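Local structure of tryptophan--tRNA ligase (Aeropyrum pernix, 3A04) at residues 91-95 / 136-141; 148-153 / 366-370; 77-81 / 116-120. The protein catalyses the ATP-dependent attachment of tryptophan to tRNA(Trp), the step that charges this tRNA for protein synthesis. All coordinates share one frame; numbering follows the deposited sequence.

Contact 1: residues 91-95 / 136-141; sequences VDQLI and MIALGL
V91 and I95, one turn apart on helix 85-99, press their branches into the last turn of helix 121-139 and the residues just after it. At V91 both methyls are engaged: CG1, swung anti to the backbone N (chi1 178°), lies 3.7 Å from L139 CD1, while CG2 meets M136 CG at 3.6 Å, the two side chains crossing at about a right angle. Replacing V91 by alanine would remove both methyls and is likely to leave a gap beside M136 CG and L139 CD1. F77 and V106 flank this inner side, where L94 CB also rests on L141 CD1 (3.8 Å). I95 is packed just as closely, with CG1 on L141 CD1 (3.8 Å) and CD1 against backbone, 3.3 Å from L139 O. The two helices belong to consecutive beta-alpha-beta crossovers of the Rossmann-type domain, so the contact packs neighbours on one face of the parallel part of the sheet. Toward solvent the packing is looser. G140 is exposed, and its positive phi (129°) marks a Schellman motif, in which the N atoms of G140 and L141 reach M136 O from opposite faces of its plane. L139 is partly exposed, and beyond it D92 turns to a salt bridge with K88.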
loop_
_atom_site.group_PDB
_atom_site.type_symbol
_atom_site.label_atom_id
_atom_site.label_comp_id
_atom_site.label_asym_id
_atom_site.label_seq_id
_atom_site.Cartn_x
_atom_site.Cartn_y
_atom_site.Cartn_z
ATOM N N VAL A 91 -18.764 18.294 -8.797
ATOM C CA VAL A 91 -19.966 17.433 -8.740
ATOM C C VAL A 91 -20.924 17.766 -9.852
ATOM O O VAL A 91 -21.621 16.897 -10.383
ATOM C CB VAL A 91 -20.692 17.571 -7.343
ATOM C CG1 VAL A 91 -21.942 16.747 -7.260
ATOM C CG2 VAL A 91 -19.722 17.062 -6.280
ATOM N N ASP A 92 -21.030 19.061 -10.171
ATOM C CA ASP A 92 -21.906 19.439 -11.279
ATOM C C ASP A 92 -21.465 18.738 -12.575
ATOM O O ASP A 92 -22.302 18.330 -13.346
ATOM C CB ASP A 92 -21.816 20.962 -11.485
ATOM C CG ASP A 92 -22.757 21.737 -10.476
ATOM O OD1 ASP A 92 -23.734 21.148 -9.841
ATOM O OD2 ASP A 92 -22.434 22.906 -10.264
ATOM N N GLN A 93 -20.156 18.650 -12.817
ATOM C CA GLN A 93 -19.654 17.886 -14.019
ATOM C C GLN A 93 -19.983 16.378 -13.868
ATOM O O GLN A 93 -20.366 15.757 -14.798
ATOM C CB GLN A 93 -18.125 18.046 -14.113
ATOM C CG GLN A 93 -17.758 19.490 -14.379
ATOM C CD GLN A 93 -16.301 19.708 -14.456
ATOM O OE1 GLN A 93 -15.630 19.148 -15.316
ATOM N NE2 GLN A 93 -15.759 20.488 -13.510
ATOM N N LEU A 94 -19.849 15.787 -12.680
ATOM C CA LEU A 94 -20.377 14.413 -12.513
ATOM C C LEU A 94 -21.830 14.222 -12.788
ATOM O O LEU A 94 -22.214 13.207 -13.407
ATOM C CB LEU A 94 -20.080 13.816 -11.114
ATOM C CG LEU A 94 -18.686 14.062 -10.535
ATOM C CD1 LEU A 94 -18.617 13.520 -9.053
ATOM C CD2 LEU A 94 -17.645 13.345 -11.438
ATOM N N ILE A 95 -22.672 15.172 -12.330
ATOM C CA ILE A 95 -24.128 14.998 -12.527
ATOM C C ILE A 95 -24.449 15.093 -13.991
ATOM O O ILE A 95 -25.221 14.325 -14.525
ATOM C CB ILE A 95 -24.936 16.120 -11.742
ATOM C CG1 ILE A 95 -24.755 15.825 -10.230
ATOM C CG2 ILE A 95 -26.423 16.132 -12.130
ATOM C CD1 ILE A 95 -25.288 16.933 -9.254
ATOM N N MET A 136 -23.252 15.970 -1.966
ATOM C CA MET A 136 -23.323 15.506 -3.347
ATOM C C MET A 136 -24.714 14.966 -3.735
ATOM O O MET A 136 -25.239 15.236 -4.800
ATOM C CB MET A 136 -22.302 14.386 -3.523
ATOM C CG MET A 136 -20.909 15.015 -3.624
ATOM S SD MET A 136 -19.752 13.610 -3.985
ATOM C CE MET A 136 -18.676 13.804 -2.616
ATOM N N ILE A 137 -25.317 14.209 -2.842
ATOM C CA ILE A 137 -26.666 13.683 -3.084
ATOM C C ILE A 137 -27.704 14.861 -3.198
ATOM O O ILE A 137 -28.578 14.847 -4.060
ATOM C CB ILE A 137 -27.101 12.801 -1.871
ATOM C CG1 ILE A 137 -26.246 11.530 -1.731
ATOM C CG2 ILE A 137 -28.567 12.327 -2.006
ATOM C CD1 ILE A 137 -25.956 10.831 -2.998
ATOM N N ALA A 138 -27.568 15.826 -2.299
ATOM C CA ALA A 138 -28.503 16.975 -2.241
ATOM C C ALA A 138 -28.340 17.833 -3.512
ATOM O O ALA A 138 -29.311 18.519 -3.958
ATOM C CB ALA A 138 -28.225 17.781 -1.004
ATOM N N LEU A 139 -27.127 17.802 -4.101
ATOM C CA LEU A 139 -26.913 18.449 -5.389
ATOM C C LEU A 139 -27.545 17.771 -6.558
ATOM O O LEU A 139 -27.728 18.412 -7.574
ATOM C CB LEU A 139 -25.400 18.660 -5.704
ATOM C CG LEU A 139 -24.627 19.790 -5.030
ATOM C CD1 LEU A 139 -23.108 19.683 -5.350
ATOM C CD2 LEU A 139 -25.161 21.293 -5.384
ATOM N N GLY A 140 -27.782 16.461 -6.481
ATOM C CA GLY A 140 -28.485 15.750 -7.512
ATOM C C GLY A 140 -27.757 14.503 -8.004
ATOM O O GLY A 140 -28.171 13.898 -8.979
ATOM N N LEU A 141 -26.628 14.172 -7.374
ATOM C CA LEU A 141 -25.921 12.932 -7.711
ATOM C C LEU A 141 -26.803 11.760 -7.251
ATOM O O LEU A 141 -27.396 11.811 -6.176
ATOM C CB LEU A 141 -24.520 12.894 -7.059
ATOM C CG LEU A 141 -23.385 12.168 -7.791
ATOM C CD1 LEU A 141 -23.220 12.505 -9.323
ATOM C CD2 LEU A 141 -21.992 12.311 -7.008
#

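Contact 2: residues 148-153 / 366-370; sequences FYFQTN and LVEPP
The ring of F150 forms the apolar centre, with P370 CD over one face, 4.0 Å from the ring centroid and only 17° off its normal, a CH-pi contact displaced toward the ring's rim. V367 CB and CG2 come to F150 CE2, both at 3.8 Å, the valine crossing the phenylalanine at about a right angle, while the CG1 branch reaches F148 CB at 3.6 Å. Next to it the ring of F148 and the side chain of L366 lie side by side, pointing the same way, with CE2 to CD1 at 3.9 Å. The same proline, P370, also touches T152 OG1 through CG and CB, a hydroxyl already hydrogen-bonded to D110 and R121. The polar edge gathers round N153. Its amide is carried over to the tail by a chi1 of -159°, which sets CG opposite the backbone N, and ND2 makes two bonds, one to E368 O (2.9 Å) and a longer, almost straight one to E368 OE2 (3.2 Å). Both acceptors lie close to the plane of the amide, yet each is met from above its own plane. Water links N153 OD1 to the same carboxylate, weakly on the glutamate side; another water accepts from F148 N and lies within bonding distance of L366 O. R160 of the second subunit packs on N153 and P370. Strand 147-150 is the edge strand, within this chain, of the parallel part of the mixed Rossmann-type sheet, and its phenylalanines are packed between helix 121-139 and the C-terminal tail.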
loop_
_atom_site.group_PDB
_atom_site.type_symbol
_atom_site.label_atom_id
_atom_site.label_comp_id
_atom_site.label_asym_id
_atom_site.label_seq_id
_atom_site.Cartn_x
_atom_site.Cartn_y
_atom_site.Cartn_z
ATOM N N PHE A 148 -19.894 5.197 -4.338
ATOM C CA PHE A 148 -18.992 5.905 -3.412
ATOM C C PHE A 148 -18.159 4.830 -2.705
ATOM O O PHE A 148 -18.719 3.783 -2.364
ATOM C CB PHE A 148 -19.786 6.597 -2.303
ATOM C CG PHE A 148 -20.753 7.705 -2.824
ATOM C CD1 PHE A 148 -20.286 9.001 -3.015
ATOM C CD2 PHE A 148 -22.085 7.416 -3.110
ATOM C CE1 PHE A 148 -21.149 10.047 -3.480
ATOM C CE2 PHE A 148 -22.987 8.477 -3.562
ATOM C CZ PHE A 148 -22.490 9.763 -3.736
ATOM N N TYR A 149 -16.888 5.157 -2.347
ATOM C CA TYR A 149 -16.097 4.225 -1.582
ATOM C C TYR A 149 -15.026 4.914 -0.847
ATOM O O TYR A 149 -14.625 6.065 -1.237
ATOM C CB TYR A 149 -15.529 3.110 -2.501
ATOM C CG TYR A 149 -14.403 3.583 -3.391
ATOM C CD1 TYR A 149 -13.062 3.579 -2.931
ATOM C CD2 TYR A 149 -14.705 4.069 -4.666
ATOM C CE1 TYR A 149 -11.979 4.024 -3.812
ATOM C CE2 TYR A 149 -13.675 4.542 -5.571
ATOM C CZ TYR A 149 -12.319 4.489 -5.092
ATOM O OH TYR A 149 -11.294 4.972 -5.869
ATOM N N PHE A 150 -14.478 4.206 0.155
ATOM C CA PHE A 150 -13.352 4.698 0.954
ATOM C C PHE A 150 -12.089 3.965 0.475
ATOM O O PHE A 150 -12.165 2.747 0.241
ATOM C CB PHE A 150 -13.500 4.355 2.439
ATOM C CG PHE A 150 -14.622 5.078 3.112
ATOM C CD1 PHE A 150 -14.425 6.343 3.656
ATOM C CD2 PHE A 150 -15.893 4.505 3.195
ATOM C CE1 PHE A 150 -15.530 7.033 4.334
ATOM C CE2 PHE A 150 -16.996 5.224 3.857
ATOM C CZ PHE A 150 -16.789 6.428 4.394
ATOM N N GLN A 151 -11.013 4.723 0.301
ATOM C CA GLN A 151 -9.691 4.174 -0.042
ATOM C C GLN A 151 -9.314 3.050 0.948
ATOM O O GLN A 151 -8.660 2.109 0.530
ATOM C CB GLN A 151 -8.556 5.202 0.059
ATOM C CG GLN A 151 -8.644 6.311 -1.025
ATOM C CD GLN A 151 -7.569 7.374 -0.830
ATOM O OE1 GLN A 151 -7.129 7.664 0.271
ATOM N NE2 GLN A 151 -7.198 8.001 -1.934
ATOM N N THR A 152 -9.767 3.127 2.187
ATOM C CA THR A 152 -9.311 2.180 3.178
ATOM C C THR A 152 -10.309 1.020 3.240
ATOM O O THR A 152 -10.186 0.152 4.120
ATOM C CB THR A 152 -9.143 2.750 4.615
ATOM O OG1 THR A 152 -10.411 3.215 5.084
ATOM C CG2 THR A 152 -8.055 3.878 4.711
ATOM N N ASN A 153 -11.283 1.001 2.368
ATOM C CA ASN A 153 -12.241 -0.121 2.453
ATOM C C ASN A 153 -12.664 -0.622 1.098
ATOM O O ASN A 153 -13.850 -0.861 0.830
ATOM C CB ASN A 153 -13.478 0.252 3.341
ATOM C CG ASN A 153 -14.202 -0.980 3.875
ATOM O OD1 ASN A 153 -13.580 -2.028 4.017
ATOM N ND2 ASN A 153 -15.511 -0.880 4.143
ATOM N N LEU A 366 -25.231 4.446 1.947
ATOM C CA LEU A 366 -24.606 4.268 0.629
ATOM C C LEU A 366 -23.149 3.755 0.702
ATOM O O LEU A 366 -22.498 3.494 -0.346
ATOM C CB LEU A 366 -24.622 5.578 -0.156
ATOM C CG LEU A 366 -25.966 6.307 -0.198
ATOM C CD1 LEU A 366 -25.753 7.582 -1.032
ATOM C CD2 LEU A 366 -27.033 5.406 -0.812
ATOM N N VAL A 367 -22.638 3.615 1.914
ATOM C CA VAL A 367 -21.250 3.190 2.100
ATOM C C VAL A 367 -21.096 2.252 3.278
ATOM O O VAL A 367 -21.936 2.240 4.158
ATOM C CB VAL A 367 -20.314 4.369 2.300
ATOM C CG1 VAL A 367 -20.191 5.156 0.993
ATOM C CG2 VAL A 367 -20.777 5.256 3.446
ATOM N N GLU A 368 -20.033 1.452 3.260
ATOM C CA GLU A 368 -19.666 0.662 4.427
ATOM C C GLU A 368 -18.464 1.353 5.029
ATOM O O GLU A 368 -17.364 1.362 4.442
ATOM C CB GLU A 368 -19.312 -0.800 4.057
ATOM C CG GLU A 368 -19.058 -1.676 5.331
ATOM C CD GLU A 368 -18.491 -3.120 4.995
ATOM O OE1 GLU A 368 -19.280 -3.989 4.548
ATOM O OE2 GLU A 368 -17.261 -3.354 5.205
ATOM N N PRO A 369 -18.651 1.951 6.172
ATOM C CA PRO A 369 -17.471 2.600 6.734
ATOM C C PRO A 369 -16.415 1.539 7.164
ATOM O O PRO A 369 -16.773 0.442 7.529
ATOM C CB PRO A 369 -18.006 3.318 7.967
ATOM C CG PRO A 369 -19.535 3.262 7.826
ATOM C CD PRO A 369 -19.890 2.178 6.938
ATOM N N PRO A 370 -15.123 1.895 7.136
ATOM C CA PRO A 370 -14.135 0.924 7.507
ATOM C C PRO A 370 -14.279 0.672 9.024
ATOM O O PRO A 370 -14.629 1.595 9.796
ATOM C CB PRO A 370 -12.823 1.663 7.235
ATOM C CG PRO A 370 -13.221 3.153 7.246
ATOM C CD PRO A 370 -14.517 3.109 6.548
HETATM O O HOH W 1 -22.049 3.641 -3.130
HETATM O O HOH W 2 -14.253 -4.550 4.434
#

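Contact 3: residues 77-81 / 116-120; sequences FMPSG and VRRIG
M78 lays its CG over one face of the R117 guanidinium, 3.5 Å above the plane and displaced toward the rim, so that CG is 3.7 Å from NH1 and nearly as close to CZ and NH2. Torsions on both sides set this up. M78 sends CG out anti to the backbone N (chi1 174°) and then bends at chi2 and chi3, so that CG makes the closest approach while SD and CE stay alongside the arginine's aliphatic chain, a little farther off; the methionine also packs on E112 and A113 of helix 110-115. R117 approaches from the opposite direction, its chain bent at chi2 (-96°) before running on to the flat end group. Deeper in the contact, I119 is extended, and its CD1 stands 3.6 Å from S80 OG and 3.8 Å from S80 CB. The serine hydroxyl points across because OG, too, is anti to its own N (chi1 -173°). P79, between M78 and S80, centres an inverse gamma turn, closed by a weak bond from S80 N to M78 O. Its carbonyl oxygen is buried against I119 CD1 and has no polar partner in the model, whereas S80 O is taken by Y132 OH. One water lies between S80 OG (3.1 Å) and R117 NH1, although the latter distance is doubtfully short. P79 and S80 of the 'HIGH' region thus meet I119 CD1, and M78, just before the motif, meets R117. With no direct polar bond between the segments, the water link doubtful and R117 exposed, the chemistry implies a modest contact that owes little to directional bonds.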
loop_
_atom_site.group_PDB
_atom_site.type_symbol
_atom_site.label_atom_id
_atom_site.label_comp_id
_atom_site.label_asym_id
_atom_site.label_seq_id
_atom_site.Cartn_x
_atom_site.Cartn_y
_atom_site.Cartn_z
ATOM N N PHE A 77 -12.373 12.970 -3.411
ATOM C CA PHE A 77 -12.525 14.106 -2.459
ATOM C C PHE A 77 -11.787 13.760 -1.170
ATOM O O PHE A 77 -11.866 12.620 -0.620
ATOM C CB PHE A 77 -13.999 14.385 -2.097
ATOM C CG PHE A 77 -14.818 14.918 -3.249
ATOM C CD1 PHE A 77 -15.429 14.055 -4.121
ATOM C CD2 PHE A 77 -14.863 16.274 -3.507
ATOM C CE1 PHE A 77 -16.092 14.513 -5.285
ATOM C CE2 PHE A 77 -15.649 16.779 -4.658
ATOM C CZ PHE A 77 -16.203 15.893 -5.514
ATOM N N MET A 78 -11.052 14.741 -0.715
ATOM C CA MET A 78 -10.381 14.789 0.591
ATOM C C MET A 78 -11.418 15.168 1.645
ATOM O O MET A 78 -12.022 16.273 1.541
ATOM C CB MET A 78 -9.248 15.844 0.533
ATOM C CG MET A 78 -8.539 16.115 1.914
ATOM S SD MET A 78 -7.956 14.634 2.775
ATOM C CE MET A 78 -6.741 14.104 1.604
ATOM N N PRO A 79 -11.683 14.275 2.630
ATOM C CA PRO A 79 -12.737 14.597 3.634
ATOM C C PRO A 79 -12.193 15.473 4.744
ATOM O O PRO A 79 -11.991 14.993 5.839
ATOM C CB PRO A 79 -13.127 13.243 4.195
ATOM C CG PRO A 79 -11.786 12.403 4.114
ATOM C CD PRO A 79 -11.211 12.870 2.763
ATOM N N SER A 80 -11.955 16.753 4.436
ATOM C CA SER A 80 -11.396 17.675 5.358
ATOM C C SER A 80 -12.182 18.984 5.128
ATOM O O SER A 80 -12.298 19.408 3.955
ATOM C CB SER A 80 -9.967 17.980 4.892
ATOM O OG SER A 80 -9.345 18.773 5.891
ATOM N N GLY A 81 -12.658 19.638 6.204
ATOM C CA GLY A 81 -13.286 20.961 6.039
ATOM C C GLY A 81 -14.625 20.900 5.356
ATOM O O GLY A 81 -15.177 19.824 5.114
ATOM N N VAL A 116 -1.392 11.575 5.502
ATOM C CA VAL A 116 -0.713 12.816 5.092
ATOM C C VAL A 116 -1.293 13.934 5.998
ATOM O O VAL A 116 -0.529 14.733 6.577
ATOM C CB VAL A 116 -0.923 13.179 3.598
ATOM C CG1 VAL A 116 -0.283 14.568 3.240
ATOM C CG2 VAL A 116 -0.329 12.116 2.676
ATOM N N ARG A 117 -2.604 14.027 6.117
ATOM C CA ARG A 117 -3.150 15.268 6.778
ATOM C C ARG A 117 -3.390 15.103 8.254
ATOM O O ARG A 117 -3.834 16.034 8.911
ATOM C CB ARG A 117 -4.450 15.686 6.144
ATOM C CG ARG A 117 -4.356 15.823 4.662
ATOM C CD ARG A 117 -4.117 17.239 4.255
ATOM N NE ARG A 117 -4.363 17.376 2.810
ATOM C CZ ARG A 117 -5.361 18.077 2.260
ATOM N NH1 ARG A 117 -6.247 18.771 3.028
ATOM N NH2 ARG A 117 -5.447 18.085 0.931
ATOM N N ARG A 118 -3.178 13.885 8.757
ATOM C CA ARG A 118 -3.268 13.595 10.177
ATOM C C ARG A 118 -4.675 13.789 10.674
ATOM O O ARG A 118 -4.888 14.211 11.792
ATOM C CB ARG A 118 -2.265 14.445 11.012
ATOM C CG ARG A 118 -0.801 14.036 10.867
ATOM C CD ARG A 118 0.218 15.078 11.519
ATOM N NE ARG A 118 0.091 16.379 10.840
ATOM C CZ ARG A 118 -0.120 17.561 11.438
ATOM N NH1 ARG A 118 -0.169 17.659 12.771
ATOM N NH2 ARG A 118 -0.262 18.666 10.703
ATOM N N ILE A 119 -5.649 13.481 9.841
ATOM C CA ILE A 119 -7.047 13.542 10.247
ATOM C C ILE A 119 -7.502 12.200 10.825
ATOM O O ILE A 119 -7.366 11.148 10.157
ATOM C CB ILE A 119 -7.909 13.911 9.049
ATOM C CG1 ILE A 119 -7.560 15.351 8.620
ATOM C CG2 ILE A 119 -9.397 13.835 9.348
ATOM C CD1 ILE A 119 -8.216 15.642 7.293
ATOM N N GLY A 120 -8.068 12.239 12.034
ATOM C CA GLY A 120 -8.590 11.016 12.692
ATOM C C GLY A 120 -9.563 10.168 11.900
ATOM O O GLY A 120 -10.322 10.670 11.038
HETATM O O HOH W 3 -6.297 19.204 5.472
#

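From the N terminus, 77-81 leaves strand 72-77, and helix 85-99 brings 91-95 next. The chain then passes through strand 103-108, and contact 3 closes at 116-120, before contact 1 closes at 136-141; the two loops thus cross. Contact 2 opens afterwards, at 148-153, and waits more than two hundred residues for the C-terminal tail, in series with both. Contact 1 joins two sheet-covering helices, contact 3 two loops beside them, and contact 2 the last parallel strand to the tail. F77 touches V91 and M136, and I137 packs on F148 and L366, so contact 1 adjoins both others, whereas contacts 2 and 3 stay about 7 Å apart at their nearest atoms.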